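PDB 3B73: PhiH1 repressor-like protein from Haloarcula marismortui ATCC 43049, which is of unknown function but, with its winged helix-turn-helix fold and likeness to a phage repressor, probably binds DNA and regulates transcription. Local coordinates for residues S9-I13 with W14-I18; S44-S47 with R48-K52. All coordinates share one frame; numbering follows the deposited sequence.

How the contacts relate
Both contacts are local, each made by residues a few positions apart, and they lie in series along the chain. Contact 1 (9-18) is largely buried: it starts helix 13-25 with a capping box and carries acidic side chains that meet arginines of this and the second subunit. Contact 2 (44-52) is a turn-to-turn contact within helix 43-55, apolar on its inward side and polar on its outer side, where serines and Arg48 lie toward a bound sulfate held by Ser45. Their centres are about 10 Å apart, and Arg49 joins them: its NH2 lies 2.8 Å from Asp15 OD2 in a salt bridge, while Ile18 packs on its CB.

Contact 1 (S9-I13 with W14-I18); sequences SWMTI and WDDRI
Thr12 and Asp15 close a capping box at the start of helix 13-25. The amide N of Thr12 gives Asp15 OD2 a bond of 2.9 Å, nearly straight at 164°, though it meets the oxygen from above the carboxylate plane. In return Thr12 OG1 accepts weakly from the amides of Trp14 and Asp15, at 3.4 Å from Trp14 N. Its first torsion (chi1 66°) places this hydroxyl between the backbone N and the carbonyl carbon, within range of these first-turn amides; threonine thus suits an N-cap. With Arg49 as its second partner, Asp15 OD2 serves both the cap and a neighbouring helix. Replacing Asp15 by alanine is likely to cost the Thr12 amide its acceptor and the Arg49 guanidinium its charge partner.

Packing is tight around Ile13 and Trp14. The methyl CG2 of Ile13 sits 3.7 Å from the centroid of the Trp14 five-membered ring, only 9° off its normal, a CH-pi contact for which a branched residue beside a broad indole is well shaped. On the Asp16 side, the selenomethionine Met11 bends at chi3, bringing CE to 3.4 Å from Asp16 OD1, whose polar partner is Tyr76. Toward Trp10, which is partly exposed, the contact is looser: CZ3 of Trp10 lies 3.9 Å from Asp15 OD2.

Arg17 reaches across to Asp16 of the second subunit, and the reciprocal pair makes this helix start part of the dimer interface. Within the chain, Trp10 stacks on His56 and touches Lys52, Trp14 packs on Arg40 and Ile41, and Ile18 rests on Leu50 of helix 43-55.

Contact 2 (S44-S47 with R48-K52); sequences SSVS and RRLKK. With SO4 (sulfate ion), chain D.
Four backbone bonds of the i to i+4 kind join residues 44-47 to 48-51 as regular alpha-helix, the shortest running from Leu50 N to Val46 O at 2.7 Å. On the inward side Val46 and Leu50 lie side by side and point the same way, with Val46 CG1 3.8 Å from Leu50 CD1. These branched apolar chains suit a helix face that packs on Leu33 of helix 30-34, while Leu50 also reaches Ile22 of helix 13-25.

The outer side is polar. Arg48 bends at chi3 (-93°), which turns its guanidinium back over the preceding turn: one face lies above Ser44 O and Ser45 CA, the carbonyl oxygen 3.4 Å from the plane. From there NH1 gives Ser45 OG a weak bond of 3.3 Å, and NH2 comes within 3.2 Å of Ser44 OG, a hydroxyl that is hydrogen-bonded to Ser42. Serine is short enough to let the arginine fold down so closely. Ser45 OG also donates to O3 of the sulfate at 2.7 Å, and Ser42 N binds the same anion.

Arg49 takes the other course, its bent chain leaving the outer face for the start of helix 13-25, where the carbonyl of Trp10 is a further partner.

The sulfate is probably from the crystallisation liquor, yet it may mark a spot that suits an anion near the start of a helix whose place fits the recognition helix of a winged helix-turn-helix. Serine hydroxyls and a backbone amide, with the charge of Arg48 a little farther off, are consistent with a surface that could meet DNA phosphates.

Contact 1 (S9-I13 with W14-I18)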
loop_
_atom_site.group_PDB
_atom_site.type_symbol
_atom_site.label_atom_id
_atom_site.label_comp_id
_atom_site.label_asym_id
_atom_site.label_seq_id
_atom_site.Cartn_x
_atom_site.Cartn_y
_atom_site.Cartn_z
ATOM N N SER B 9 7.019 -6.757 6.117
ATOM C CA SER B 9 5.948 -7.678 6.499
ATOM C C SER B 9 5.093 -7.139 7.648
ATOM O O SER B 9 3.981 -7.610 7.878
ATOM C CB SER B 9 6.517 -9.084 6.816
ATOM O OG SER B 9 7.456 -9.063 7.884
ATOM N N TRP B 10 5.615 -6.141 8.358
ATOM C CA TRP B 10 4.904 -5.510 9.468
ATOM C C TRP B 10 3.976 -4.367 9.021
ATOM O O TRP B 10 3.308 -3.763 9.847
ATOM C CB TRP B 10 5.911 -4.934 10.454
ATOM C CG TRP B 10 6.871 -4.001 9.779
ATOM C CD1 TRP B 10 8.060 -4.329 9.192
ATOM C CD2 TRP B 10 6.708 -2.590 9.600
ATOM N NE1 TRP B 10 8.641 -3.210 8.642
ATOM C CE2 TRP B 10 7.837 -2.127 8.885
ATOM C CE3 TRP B 10 5.711 -1.662 9.976
ATOM C CZ2 TRP B 10 8.010 -0.778 8.542
ATOM C CZ3 TRP B 10 5.887 -0.309 9.628
ATOM C CH2 TRP B 10 7.023 0.112 8.911
HETATM N N MSE B 11 3.939 -4.065 7.727
HETATM C CA MSE B 11 3.181 -2.901 7.276
HETATM C C MSE B 11 1.735 -3.235 6.969
HETATM O O MSE B 11 1.394 -4.379 6.684
HETATM C CB MSE B 11 3.838 -2.232 6.061
HETATM C CG MSE B 11 5.209 -1.669 6.324
HETATM SE SE MSE B 11 5.911 -0.834 4.708
HETATM C CE MSE B 11 4.830 0.718 4.728
ATOM N N THR B 12 0.888 -2.211 7.046
ATOM C CA THR B 12 -0.492 -2.289 6.609
ATOM C C THR B 12 -0.652 -1.322 5.457
ATOM O O THR B 12 0.222 -0.505 5.174
ATOM C CB THR B 12 -1.467 -1.837 7.720
ATOM O OG1 THR B 12 -1.274 -0.438 7.989
ATOM C CG2 THR B 12 -1.220 -2.639 9.000
ATOM N N ILE B 13 -1.786 -1.368 4.802
ATOM C CA ILE B 13 -1.944 -0.518 3.634
ATOM C C ILE B 13 -2.019 0.950 4.056
ATOM O O ILE B 13 -1.651 1.841 3.289
ATOM C CB ILE B 13 -3.153 -0.965 2.776
ATOM C CG1 ILE B 13 -3.123 -0.267 1.416
ATOM C CG2 ILE B 13 -4.442 -0.730 3.528
ATOM C CD1 ILE B 13 -3.957 -0.893 0.393
ATOM N N TRP B 14 -2.453 1.190 5.299
ATOM C CA TRP B 14 -2.670 2.537 5.802
ATOM C C TRP B 14 -1.351 3.224 6.066
ATOM O O TRP B 14 -1.258 4.447 6.030
ATOM C CB TRP B 14 -3.594 2.525 7.038
ATOM C CG TRP B 14 -4.860 1.782 6.692
ATOM C CD1 TRP B 14 -5.242 0.550 7.150
ATOM C CD2 TRP B 14 -5.851 2.177 5.719
ATOM N NE1 TRP B 14 -6.426 0.172 6.538
ATOM C CE2 TRP B 14 -6.820 1.155 5.667
ATOM C CE3 TRP B 14 -6.026 3.308 4.920
ATOM C CZ2 TRP B 14 -7.948 1.229 4.836
ATOM C CZ3 TRP B 14 -7.137 3.370 4.089
ATOM C CH2 TRP B 14 -8.082 2.337 4.059
ATOM N N ASP B 15 -0.325 2.422 6.308
ATOM C CA ASP B 15 1.040 2.922 6.353
ATOM C C ASP B 15 1.448 3.704 5.092
ATOM O O ASP B 15 2.052 4.774 5.212
ATOM C CB ASP B 15 2.016 1.766 6.605
ATOM C CG ASP B 15 1.850 1.169 7.995
ATOM O OD1 ASP B 15 1.270 1.859 8.870
ATOM O OD2 ASP B 15 2.270 0.012 8.204
ATOM N N ASP B 16 1.140 3.171 3.908
ATOM C CA ASP B 16 1.522 3.828 2.658
ATOM C C ASP B 16 0.724 5.113 2.546
ATOM O O ASP B 16 1.263 6.163 2.175
ATOM C CB ASP B 16 1.252 2.938 1.425
ATOM C CG ASP B 16 2.439 2.034 1.068
ATOM O OD1 ASP B 16 3.356 1.855 1.894
ATOM O OD2 ASP B 16 2.447 1.467 -0.036
ATOM N N ARG B 17 -0.555 5.030 2.902
ATOM C CA ARG B 17 -1.424 6.202 2.860
ATOM C C ARG B 17 -0.909 7.278 3.787
ATOM O O ARG B 17 -0.752 8.432 3.388
ATOM C CB ARG B 17 -2.864 5.852 3.230
ATOM C CG ARG B 17 -3.508 4.879 2.279
ATOM C CD ARG B 17 -3.460 5.371 0.839
ATOM N NE ARG B 17 -3.676 4.215 0.005
ATOM C CZ ARG B 17 -2.733 3.626 -0.714
ATOM N NH1 ARG B 17 -1.515 4.132 -0.784
ATOM N NH2 ARG B 17 -3.033 2.538 -1.390
ATOM N N ILE B 18 -0.616 6.906 5.026
ATOM C CA ILE B 18 -0.100 7.897 5.953
ATOM C C ILE B 18 1.196 8.490 5.423
ATOM O O ILE B 18 1.366 9.699 5.445
ATOM C CB ILE B 18 0.127 7.305 7.329
ATOM C CG1 ILE B 18 -1.222 6.917 7.939
ATOM C CG2 ILE B 18 0.911 8.284 8.187
ATOM C CD1 ILE B 18 -1.099 5.969 9.052
#

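Contact 2 (S44-S47 with R48-K52)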
loop_
_atom_site.group_PDB
_atom_site.type_symbol
_atom_site.label_atom_id
_atom_site.label_comp_id
_atom_site.label_asym_id
_atom_site.label_seq_id
_atom_site.Cartn_x
_atom_site.Cartn_y
_atom_site.Cartn_z
ATOM N N SER B 44 -7.166 6.377 16.893
ATOM C CA SER B 44 -6.246 5.601 17.726
ATOM C C SER B 44 -5.391 4.668 16.860
ATOM O O SER B 44 -4.214 4.421 17.158
ATOM C CB SER B 44 -6.997 4.824 18.817
ATOM O OG SER B 44 -8.010 4.008 18.258
ATOM N N SER B 45 -5.978 4.150 15.782
ATOM C CA SER B 45 -5.230 3.272 14.887
ATOM C C SER B 45 -4.156 4.074 14.184
ATOM O O SER B 45 -3.015 3.624 14.059
ATOM C CB SER B 45 -6.144 2.625 13.852
ATOM O OG SER B 45 -7.013 1.715 14.481
ATOM N N VAL B 46 -4.535 5.265 13.726
ATOM C CA VAL B 46 -3.575 6.163 13.106
ATOM C C VAL B 46 -2.420 6.403 14.053
ATOM O O VAL B 46 -1.262 6.319 13.644
ATOM C CB VAL B 46 -4.210 7.509 12.706
ATOM C CG1 VAL B 46 -3.122 8.479 12.177
ATOM C CG2 VAL B 46 -5.307 7.277 11.681
ATOM N N SER B 47 -2.724 6.721 15.314
ATOM C CA SER B 47 -1.665 6.897 16.314
ATOM C C SER B 47 -0.751 5.682 16.408
ATOM O O SER B 47 0.481 5.817 16.495
ATOM C CB SER B 47 -2.245 7.208 17.696
ATOM O OG SER B 47 -2.699 8.546 17.739
ATOM N N ARG B 48 -1.357 4.497 16.410
ATOM C CA ARG B 48 -0.592 3.251 16.433
ATOM C C ARG B 48 0.333 3.120 15.219
ATOM O O ARG B 48 1.513 2.814 15.373
ATOM C CB ARG B 48 -1.532 2.049 16.523
ATOM C CG ARG B 48 -1.747 1.579 17.947
ATOM C CD ARG B 48 -2.784 0.462 18.041
ATOM N NE ARG B 48 -4.124 0.980 18.313
ATOM C CZ ARG B 48 -5.187 0.734 17.556
ATOM N NH1 ARG B 48 -5.063 -0.038 16.482
ATOM N NH2 ARG B 48 -6.373 1.247 17.877
ATOM N N ARG B 49 -0.200 3.369 14.025
ATOM C CA ARG B 49 0.605 3.314 12.808
ATOM C C ARG B 49 1.686 4.386 12.807
ATOM O O ARG B 49 2.828 4.132 12.392
ATOM C CB ARG B 49 -0.268 3.443 11.556
ATOM C CG ARG B 49 -1.285 2.331 11.408
ATOM C CD ARG B 49 -0.769 0.987 11.882
ATOM N NE ARG B 49 0.411 0.499 11.161
ATOM C CZ ARG B 49 0.973 -0.679 11.408
ATOM N NH1 ARG B 49 0.456 -1.457 12.348
ATOM N NH2 ARG B 49 2.045 -1.090 10.737
ATOM N N LEU B 50 1.349 5.585 13.279
ATOM C CA LEU B 50 2.376 6.636 13.387
ATOM C C LEU B 50 3.547 6.172 14.267
ATOM O O LEU B 50 4.731 6.323 13.904
ATOM C CB LEU B 50 1.783 7.949 13.922
ATOM C CG LEU B 50 0.865 8.696 12.944
ATOM C CD1 LEU B 50 0.120 9.803 13.670
ATOM C CD2 LEU B 50 1.653 9.249 11.726
ATOM N N LYS B 51 3.213 5.612 15.429
ATOM C CA LYS B 51 4.232 5.141 16.365
ATOM C C LYS B 51 5.082 4.079 15.672
ATOM O O LYS B 51 6.313 4.062 15.811
ATOM C CB LYS B 51 3.584 4.594 17.646
ATOM C CG LYS B 51 4.432 4.733 18.912
ATOM C CD LYS B 51 5.325 3.518 19.126
ATOM C CE LYS B 51 6.053 3.566 20.469
ATOM N NZ LYS B 51 6.861 2.323 20.694
ATOM N N LYS B 52 4.421 3.224 14.891
ATOM C CA LYS B 52 5.107 2.126 14.209
ATOM C C LYS B 52 6.051 2.645 13.119
ATOM O O LYS B 52 7.210 2.249 13.047
ATOM C CB LYS B 52 4.090 1.177 13.590
ATOM C CG LYS B 52 4.600 -0.243 13.369
ATOM C CD LYS B 52 4.404 -1.065 14.621
ATOM C CE LYS B 52 4.718 -2.520 14.391
ATOM N NZ LYS B 52 4.937 -3.197 15.697
HETATM S S SO4 D . -10.415 0.836 12.651
HETATM O O1 SO4 D . -9.802 -0.121 11.731
HETATM O O2 SO4 D . -10.964 0.126 13.817
HETATM O O3 SO4 D . -9.385 1.772 13.105
HETATM O O4 SO4 D . -11.478 1.545 11.926
#